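Local coordinates for hypothetical protein ylbA (Escherichia coli, PDB 1RC6), which catalyses the manganese-dependent hydrolysis of (S)-ureidoglycine to (S)-ureidoglycolate and ammonia during the assimilation of allantoin, at residues L55-V60 with Y227-A232; E196-E201 with S234-Y239; Q200-Y205 with Y249-D254. One frame throughout, in Å; residues are numbered along the deposited sequence.

Contact 1 (L55-V60 with Y227-A232); sequences LGASFV and YIFMGA
Segment 55-60, an irregular stretch leading into strand 60-67, passes over the end of strand 227-230 without pairing with it; the closest CA atoms, those of G56 and G231, are 7.0 Å apart. F229 carries most of the contact, meeting both side chains and backbone of the loop. Its ring stands out from the strand with CG anti to the backbone N (chi1 171°), where the loop bends round it. L55 meets it tip to tip, CD1 of L55 lying 3.6 Å from CD1 of F229. The L55 carbonyl O is 3.4 Å from F229 CE1, and the A57 methyl CB is 3.6 Å from F229 CE2. F59 approaches more loosely, its CZ at the edge of the F229 ring. A57 CB also lies over one face of the F59 ring, so a single methyl touches both phenylalanines. At the far end F59 and Y227 meet tip to tip, with CE2 of F59 3.8 Å from OH of Y227. At G56 phi is 110°, where a CB would collide with the L55 carbonyl O. The F229 side chain is about 6 Å from that of H202, a manganese ligand by similarity. Between these two segments, one from each cupin unit of a bicupin, no hydrogen bond forms and the fit is mainly apolar; polar links lie beside it, Y227 OH being bonded to S51 and D61.

Contact 2 (E196-E201 with S234-Y239); sequences ETHVQE and SLQAGY
Two antiparallel strands of the C-terminal cupin, 193-198 at the sheet edge and 234-240 beside it, place three of the residues assigned by similarity to the manganese site on one face: E196, H198 and Q236. E196 and Q236 form a hydrogen-bonded pair in which both backbone groups of each residue are satisfied. The bond from Q236 N to E196 O is the firmer, at 2.7 Å and 169°, with the donor nearly along the C=O axis. In return E196 N reaches Q236 O at 3.1 Å, from above the carbonyl plane. Beyond the non-hydrogen-bonded pair T197 and L235 the ladder loosens: H198 N to S234 O is a weak bond of 3.5 Å, and H198 also has a backbone hydrogen bond with Y233. S234 O receives a CA-H...O contact from T197 CA at 3.4 Å and lies over one face of the H198 imidazole. S234 OG has two acceptors within reach, the carbonyl O of G231 and OE1 of Q236, whose modelled position is less certain, and its proton is not settled between them. On the opposite face the T197 and L235 side chains cross obliquely, OG1 of T197 3.6 Å from CD1 of L235. The Q236 chain bends at chi2 to turn its amide back toward the H198 ring, the planes 16° apart, and chi1 (-37°) sets CG beside the backbone N, 3.3 Å from NE2 of H198.

Contact 3 (Q200-Y205 with Y249-D254); sequences QEHGAY and YIYSKD
H202 ND1 is gripped by one hydrogen bond, the straightest in this contact: it donates to S252 O at 2.9 Å and 170°, with the acceptor in the imidazole plane and the donor in the carbonyl plane. The bond spans two adjacent antiparallel strands of the C-terminal cupin barrel, 202-208 and 247-254, and fixes the rotation of the ring. With ND1 as donor, NE2 would be the nitrogen left for a metal, consistent with the manganese role assigned to H202 by similarity. Two neighbours hold the imidazole from the second strand. Y251 runs alongside and turns its ring edge toward the H202 face in an offset edge-to-face arrangement, the planes at 88°, with CD2 of Y251 3.7 Å from ND1 of H202. K253 also lies alongside, its CB in the ring plane 3.7 Å from CE1 of H202; its ammonium is probably part of the substrate site. An alanine in place of H202 would remove the ND1 bond and the face met by Y251, and would probably disturb the metal site. Further along, S252 N bonds to G203 O, which also receives a CA-H...O contact from Y251 CA. Y205 and I250 then form a hydrogen-bonded pair with a bond in each direction, Y205 N to I250 O at 2.9 Å and I250 N to Y205 O at 3.0 Å. Between these bonds the A204 methyl nestles among tyrosines on the same face as H202: its CB is 3.6 Å from CD2 of Y249, a predicted substrate residue, and 3.7 Å from CB of Y251. On the other face, CB of Y205 meets CG2 of I250 at 3.9 Å.

In the fold
Contacts 1 and 3 lie about 8 Å apart between centres and meet in one antiparallel sheet, where strands 227-230 and 202-208 are neighbours; I228 N probably hydrogen-bonds to A204 O between them. Contact 2, about 12 Å from contact 1 and 10 Å from contact 3, belongs to the separate four-strand sheet, and shares Q200 and E201 with contact 3. Along the chain, 55-60 comes far ahead, followed by 196-201 running into 200-205, then 227-232, 234-239 and 249-254. Contacts 2 and 3 thus bring predicted metal and substrate residues together from two sheets, while contact 1 joins this C-terminal cupin to the N-terminal one, where S58 OG probably hydrogen-bonds to E201 OE2.

Contact 1 (L55-V60 with Y227-A232)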
# COMPACT_ATOMS: atom_id res chain seq x y z
N LEU A 55 8.18 9.78 9.58
CA LEU A 55 8.49 10.19 8.23
C LEU A 55 7.49 11.28 7.86
O LEU A 55 7.60 11.91 6.82
CB LEU A 55 8.33 9.01 7.27
CG LEU A 55 9.22 8.98 6.03
CD1 LEU A 55 8.54 8.21 4.91
CD2 LEU A 55 9.50 10.39 5.58
N GLY A 56 6.51 11.49 8.73
CA GLY A 56 5.50 12.50 8.48
C GLY A 56 4.13 11.93 8.17
O GLY A 56 3.12 12.64 8.23
N ALA A 57 4.07 10.64 7.85
CA ALA A 57 2.82 9.99 7.52
C ALA A 57 1.91 9.85 8.73
O ALA A 57 2.38 9.83 9.87
CB ALA A 57 3.09 8.62 6.92
N SER A 58 0.61 9.78 8.46
CA SER A 58 -0.37 9.63 9.52
C SER A 58 -0.87 8.19 9.45
O SER A 58 -2.03 7.91 9.74
CB SER A 58 -1.53 10.60 9.32
OG SER A 58 -2.20 10.35 8.09
N PHE A 59 0.02 7.30 9.04
CA PHE A 59 -0.27 5.88 8.92
C PHE A 59 1.04 5.13 8.96
O PHE A 59 2.11 5.74 8.97
CB PHE A 59 -0.98 5.57 7.60
CG PHE A 59 -0.21 6.02 6.37
CD1 PHE A 59 -0.38 7.30 5.85
CD2 PHE A 59 0.68 5.16 5.73
CE1 PHE A 59 0.31 7.72 4.72
CE2 PHE A 59 1.38 5.57 4.60
CZ PHE A 59 1.20 6.85 4.09
N VAL A 60 0.97 3.81 9.00
CA VAL A 60 2.17 2.99 8.97
C VAL A 60 1.86 1.93 7.96
O VAL A 60 0.80 1.31 8.05
CB VAL A 60 2.45 2.28 10.29
CG1 VAL A 60 3.75 1.52 10.17
CG2 VAL A 60 2.51 3.28 11.44
N TYR A 227 8.98 2.03 -3.42
CA TYR A 227 7.93 2.57 -2.59
C TYR A 227 8.12 4.07 -2.54
O TYR A 227 9.24 4.54 -2.45
CB TYR A 227 8.00 2.03 -1.16
CG TYR A 227 6.95 2.65 -0.27
CD1 TYR A 227 5.62 2.23 -0.34
CD2 TYR A 227 7.27 3.69 0.59
CE1 TYR A 227 4.63 2.84 0.44
CE2 TYR A 227 6.30 4.31 1.37
CZ TYR A 227 4.99 3.89 1.29
OH TYR A 227 4.04 4.50 2.06
N ILE A 228 7.03 4.81 -2.57
CA ILE A 228 7.15 6.25 -2.55
C ILE A 228 6.21 6.91 -1.56
O ILE A 228 5.00 6.65 -1.57
CB ILE A 228 6.83 6.83 -3.93
CG1 ILE A 228 7.60 6.07 -5.00
CG2 ILE A 228 7.17 8.31 -3.96
CD1 ILE A 228 7.19 6.46 -6.39
N PHE A 229 6.76 7.78 -0.72
CA PHE A 229 5.95 8.51 0.23
C PHE A 229 5.79 9.95 -0.23
O PHE A 229 6.74 10.72 -0.23
CB PHE A 229 6.58 8.54 1.62
CG PHE A 229 5.89 9.47 2.56
CD1 PHE A 229 6.54 10.59 3.06
CD2 PHE A 229 4.56 9.25 2.93
CE1 PHE A 229 5.88 11.48 3.92
CE2 PHE A 229 3.89 10.12 3.78
CZ PHE A 229 4.55 11.24 4.28
N MET A 230 4.57 10.31 -0.62
CA MET A 230 4.26 11.65 -1.08
C MET A 230 3.60 12.38 0.08
O MET A 230 2.44 12.12 0.42
CB MET A 230 3.30 11.56 -2.27
CG MET A 230 3.77 10.68 -3.43
SD MET A 230 2.41 10.28 -4.58
CE MET A 230 3.01 8.80 -5.38
N GLY A 231 4.33 13.29 0.70
CA GLY A 231 3.80 14.03 1.84
C GLY A 231 2.69 15.02 1.56
O GLY A 231 2.32 15.27 0.41
N ALA A 232 2.15 15.60 2.63
CA ALA A 232 1.08 16.58 2.51
C ALA A 232 1.60 17.88 1.89
O ALA A 232 2.63 18.43 2.30
CB ALA A 232 0.48 16.86 3.89

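Contact 2 (E196-E201 with S234-Y239)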
# COMPACT_ATOMS: atom_id res chain seq x y z
N GLU A 196 -0.60 15.28 -9.81
CA GLU A 196 -1.51 15.67 -8.74
C GLU A 196 -0.84 16.51 -7.64
O GLU A 196 0.36 16.42 -7.42
CB GLU A 196 -2.14 14.43 -8.09
CG GLU A 196 -3.43 14.71 -7.33
CD GLU A 196 -3.76 13.66 -6.28
OE1 GLU A 196 -3.69 12.46 -6.59
OE2 GLU A 196 -4.11 14.04 -5.14
N THR A 197 -1.65 17.33 -6.98
CA THR A 197 -1.21 18.18 -5.87
C THR A 197 -2.21 17.86 -4.77
O THR A 197 -3.39 17.65 -5.04
CB THR A 197 -1.29 19.65 -6.25
OG1 THR A 197 -0.58 19.85 -7.48
CG2 THR A 197 -0.66 20.52 -5.16
N HIS A 198 -1.76 17.84 -3.51
CA HIS A 198 -2.69 17.45 -2.46
C HIS A 198 -2.28 17.74 -1.03
O HIS A 198 -1.10 17.72 -0.68
CB HIS A 198 -2.92 15.95 -2.61
CG HIS A 198 -1.66 15.19 -2.89
ND1 HIS A 198 -0.67 15.01 -1.95
CD2 HIS A 198 -1.19 14.65 -4.04
CE1 HIS A 198 0.36 14.39 -2.50
NE2 HIS A 198 0.07 14.16 -3.77
N VAL A 199 -3.29 17.97 -0.19
CA VAL A 199 -3.08 18.20 1.24
C VAL A 199 -2.91 16.82 1.87
O VAL A 199 -2.26 16.66 2.91
CB VAL A 199 -4.30 18.91 1.89
CG1 VAL A 199 -4.21 18.84 3.42
CG2 VAL A 199 -4.37 20.36 1.44
N GLN A 200 -3.50 15.81 1.23
CA GLN A 200 -3.43 14.44 1.73
C GLN A 200 -2.16 13.71 1.30
O GLN A 200 -1.70 13.84 0.16
CB GLN A 200 -4.65 13.62 1.27
CG GLN A 200 -5.76 14.40 0.56
CD GLN A 200 -5.41 14.76 -0.88
OE1 GLN A 200 -5.07 13.89 -1.69
NE2 GLN A 200 -5.51 16.05 -1.21
N GLU A 201 -1.61 12.94 2.22
CA GLU A 201 -0.41 12.15 1.98
C GLU A 201 -0.75 10.99 1.04
O GLU A 201 -1.92 10.74 0.73
CB GLU A 201 0.11 11.55 3.28
CG GLU A 201 0.20 12.51 4.44
CD GLU A 201 -0.03 11.80 5.77
OE1 GLU A 201 0.34 12.37 6.81
OE2 GLU A 201 -0.58 10.68 5.78
N SER A 234 2.32 18.36 -1.63
CA SER A 234 3.40 18.05 -2.56
C SER A 234 2.83 17.83 -3.96
O SER A 234 1.64 17.51 -4.10
CB SER A 234 4.15 16.79 -2.08
OG SER A 234 3.30 15.65 -2.05
N LEU A 235 3.65 18.01 -4.99
CA LEU A 235 3.20 17.80 -6.37
C LEU A 235 3.83 16.56 -6.99
O LEU A 235 5.05 16.45 -7.07
CB LEU A 235 3.51 19.01 -7.24
CG LEU A 235 3.46 18.75 -8.76
CD1 LEU A 235 2.14 18.09 -9.16
CD2 LEU A 235 3.65 20.05 -9.50
N GLN A 236 2.98 15.65 -7.45
CA GLN A 236 3.44 14.41 -8.05
C GLN A 236 3.23 14.38 -9.56
O GLN A 236 2.52 15.22 -10.12
CB GLN A 236 2.69 13.23 -7.42
CG GLN A 236 2.40 13.39 -5.92
CD GLN A 236 3.67 13.43 -5.07
OE1 GLN A 236 3.61 13.74 -3.88
NE2 GLN A 236 4.81 13.12 -5.67
N ALA A 237 3.85 13.41 -10.21
CA ALA A 237 3.74 13.25 -11.65
C ALA A 237 4.57 12.04 -12.08
O ALA A 237 5.66 11.82 -11.57
CB ALA A 237 4.24 14.50 -12.35
N GLY A 238 4.04 11.26 -13.02
CA GLY A 238 4.77 10.09 -13.48
C GLY A 238 4.17 9.56 -14.76
O GLY A 238 3.08 9.97 -15.15
N TYR A 239 4.88 8.66 -15.43
CA TYR A 239 4.37 8.11 -16.68
C TYR A 239 4.95 6.74 -16.97
O TYR A 239 6.08 6.44 -16.58
CB TYR A 239 4.67 9.08 -17.83
CG TYR A 239 6.12 9.14 -18.25
CD1 TYR A 239 6.66 8.16 -19.08
CD2 TYR A 239 6.97 10.15 -17.78
CE1 TYR A 239 8.01 8.19 -19.45
CE2 TYR A 239 8.31 10.19 -18.14
CZ TYR A 239 8.83 9.20 -18.98
OH TYR A 239 10.16 9.22 -19.35

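Contact 3 (Q200-Y205 with Y249-D254)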
# COMPACT_ATOMS: atom_id res chain seq x y z
N GLN A 200 -3.50 15.81 1.23
CA GLN A 200 -3.43 14.44 1.73
C GLN A 200 -2.16 13.71 1.30
O GLN A 200 -1.70 13.84 0.16
CB GLN A 200 -4.65 13.62 1.27
CG GLN A 200 -5.76 14.40 0.56
CD GLN A 200 -5.41 14.76 -0.88
OE1 GLN A 200 -5.07 13.89 -1.69
NE2 GLN A 200 -5.51 16.05 -1.21
N GLU A 201 -1.61 12.94 2.22
CA GLU A 201 -0.41 12.15 1.98
C GLU A 201 -0.75 10.99 1.04
O GLU A 201 -1.92 10.74 0.73
CB GLU A 201 0.11 11.55 3.28
CG GLU A 201 0.20 12.51 4.44
CD GLU A 201 -0.03 11.80 5.77
OE1 GLU A 201 0.34 12.37 6.81
OE2 GLU A 201 -0.58 10.68 5.78
N HIS A 202 0.28 10.28 0.61
CA HIS A 202 0.09 9.13 -0.25
C HIS A 202 1.23 8.17 0.01
O HIS A 202 2.33 8.59 0.35
CB HIS A 202 0.09 9.53 -1.74
CG HIS A 202 -1.14 10.26 -2.17
ND1 HIS A 202 -2.41 9.77 -1.94
CD2 HIS A 202 -1.31 11.43 -2.83
CE1 HIS A 202 -3.30 10.62 -2.43
NE2 HIS A 202 -2.66 11.63 -2.97
N GLY A 203 0.95 6.89 -0.11
CA GLY A 203 1.97 5.88 0.08
C GLY A 203 1.82 4.98 -1.13
O GLY A 203 0.80 4.31 -1.26
N ALA A 204 2.79 4.96 -2.02
CA ALA A 204 2.64 4.12 -3.19
C ALA A 204 3.72 3.07 -3.30
O ALA A 204 4.89 3.33 -3.01
CB ALA A 204 2.63 4.97 -4.43
N TYR A 205 3.30 1.88 -3.70
CA TYR A 205 4.21 0.76 -3.90
C TYR A 205 4.03 0.39 -5.36
O TYR A 205 2.91 0.09 -5.80
CB TYR A 205 3.82 -0.43 -3.04
CG TYR A 205 4.70 -1.63 -3.27
CD1 TYR A 205 6.00 -1.68 -2.75
CD2 TYR A 205 4.24 -2.73 -4.00
CE1 TYR A 205 6.82 -2.80 -2.97
CE2 TYR A 205 5.05 -3.84 -4.22
CZ TYR A 205 6.34 -3.87 -3.70
OH TYR A 205 7.14 -4.98 -3.91
N TYR A 249 0.81 0.88 -9.93
CA TYR A 249 1.14 0.97 -8.52
C TYR A 249 -0.09 1.15 -7.64
O TYR A 249 -1.10 1.72 -8.07
CB TYR A 249 2.12 2.12 -8.27
CG TYR A 249 1.60 3.49 -8.58
CD1 TYR A 249 1.74 4.04 -9.86
CD2 TYR A 249 1.01 4.27 -7.59
CE1 TYR A 249 1.30 5.36 -10.14
CE2 TYR A 249 0.57 5.58 -7.85
CZ TYR A 249 0.72 6.11 -9.12
OH TYR A 249 0.29 7.39 -9.36
N ILE A 250 -0.00 0.66 -6.41
CA ILE A 250 -1.10 0.76 -5.46
C ILE A 250 -0.76 1.88 -4.50
O ILE A 250 0.41 2.09 -4.18
CB ILE A 250 -1.27 -0.56 -4.69
CG1 ILE A 250 -2.47 -0.47 -3.76
CG2 ILE A 250 0.02 -0.90 -3.94
CD1 ILE A 250 -2.88 -1.80 -3.19
N TYR A 251 -1.76 2.61 -4.03
CA TYR A 251 -1.50 3.70 -3.11
C TYR A 251 -2.67 4.09 -2.24
O TYR A 251 -3.83 4.04 -2.66
CB TYR A 251 -1.02 4.94 -3.88
CG TYR A 251 -2.11 5.67 -4.64
CD1 TYR A 251 -2.46 5.30 -5.94
CD2 TYR A 251 -2.77 6.76 -4.05
CE1 TYR A 251 -3.45 5.99 -6.65
CE2 TYR A 251 -3.76 7.46 -4.75
CZ TYR A 251 -4.10 7.07 -6.05
OH TYR A 251 -5.09 7.75 -6.72
N SER A 252 -2.35 4.51 -1.02
CA SER A 252 -3.34 4.92 -0.04
C SER A 252 -3.70 6.39 -0.18
O SER A 252 -3.04 7.14 -0.89
CB SER A 252 -2.81 4.65 1.36
OG SER A 252 -1.52 5.19 1.53
N LYS A 253 -4.75 6.79 0.52
CA LYS A 253 -5.25 8.16 0.47
C LYS A 253 -6.32 8.31 1.54
O LYS A 253 -7.30 7.58 1.54
CB LYS A 253 -5.86 8.40 -0.91
CG LYS A 253 -6.93 9.47 -0.97
CD LYS A 253 -7.81 9.30 -2.22
CE LYS A 253 -8.79 10.47 -2.41
NZ LYS A 253 -8.11 11.77 -2.72
N ASP A 254 -6.14 9.25 2.46
CA ASP A 254 -7.14 9.50 3.50
C ASP A 254 -8.20 10.40 2.85
O ASP A 254 -7.89 11.17 1.94
CB ASP A 254 -6.52 10.21 4.70
CG ASP A 254 -5.93 11.55 4.33
OD1 ASP A 254 -4.87 11.58 3.67
OD2 ASP A 254 -6.52 12.58 4.70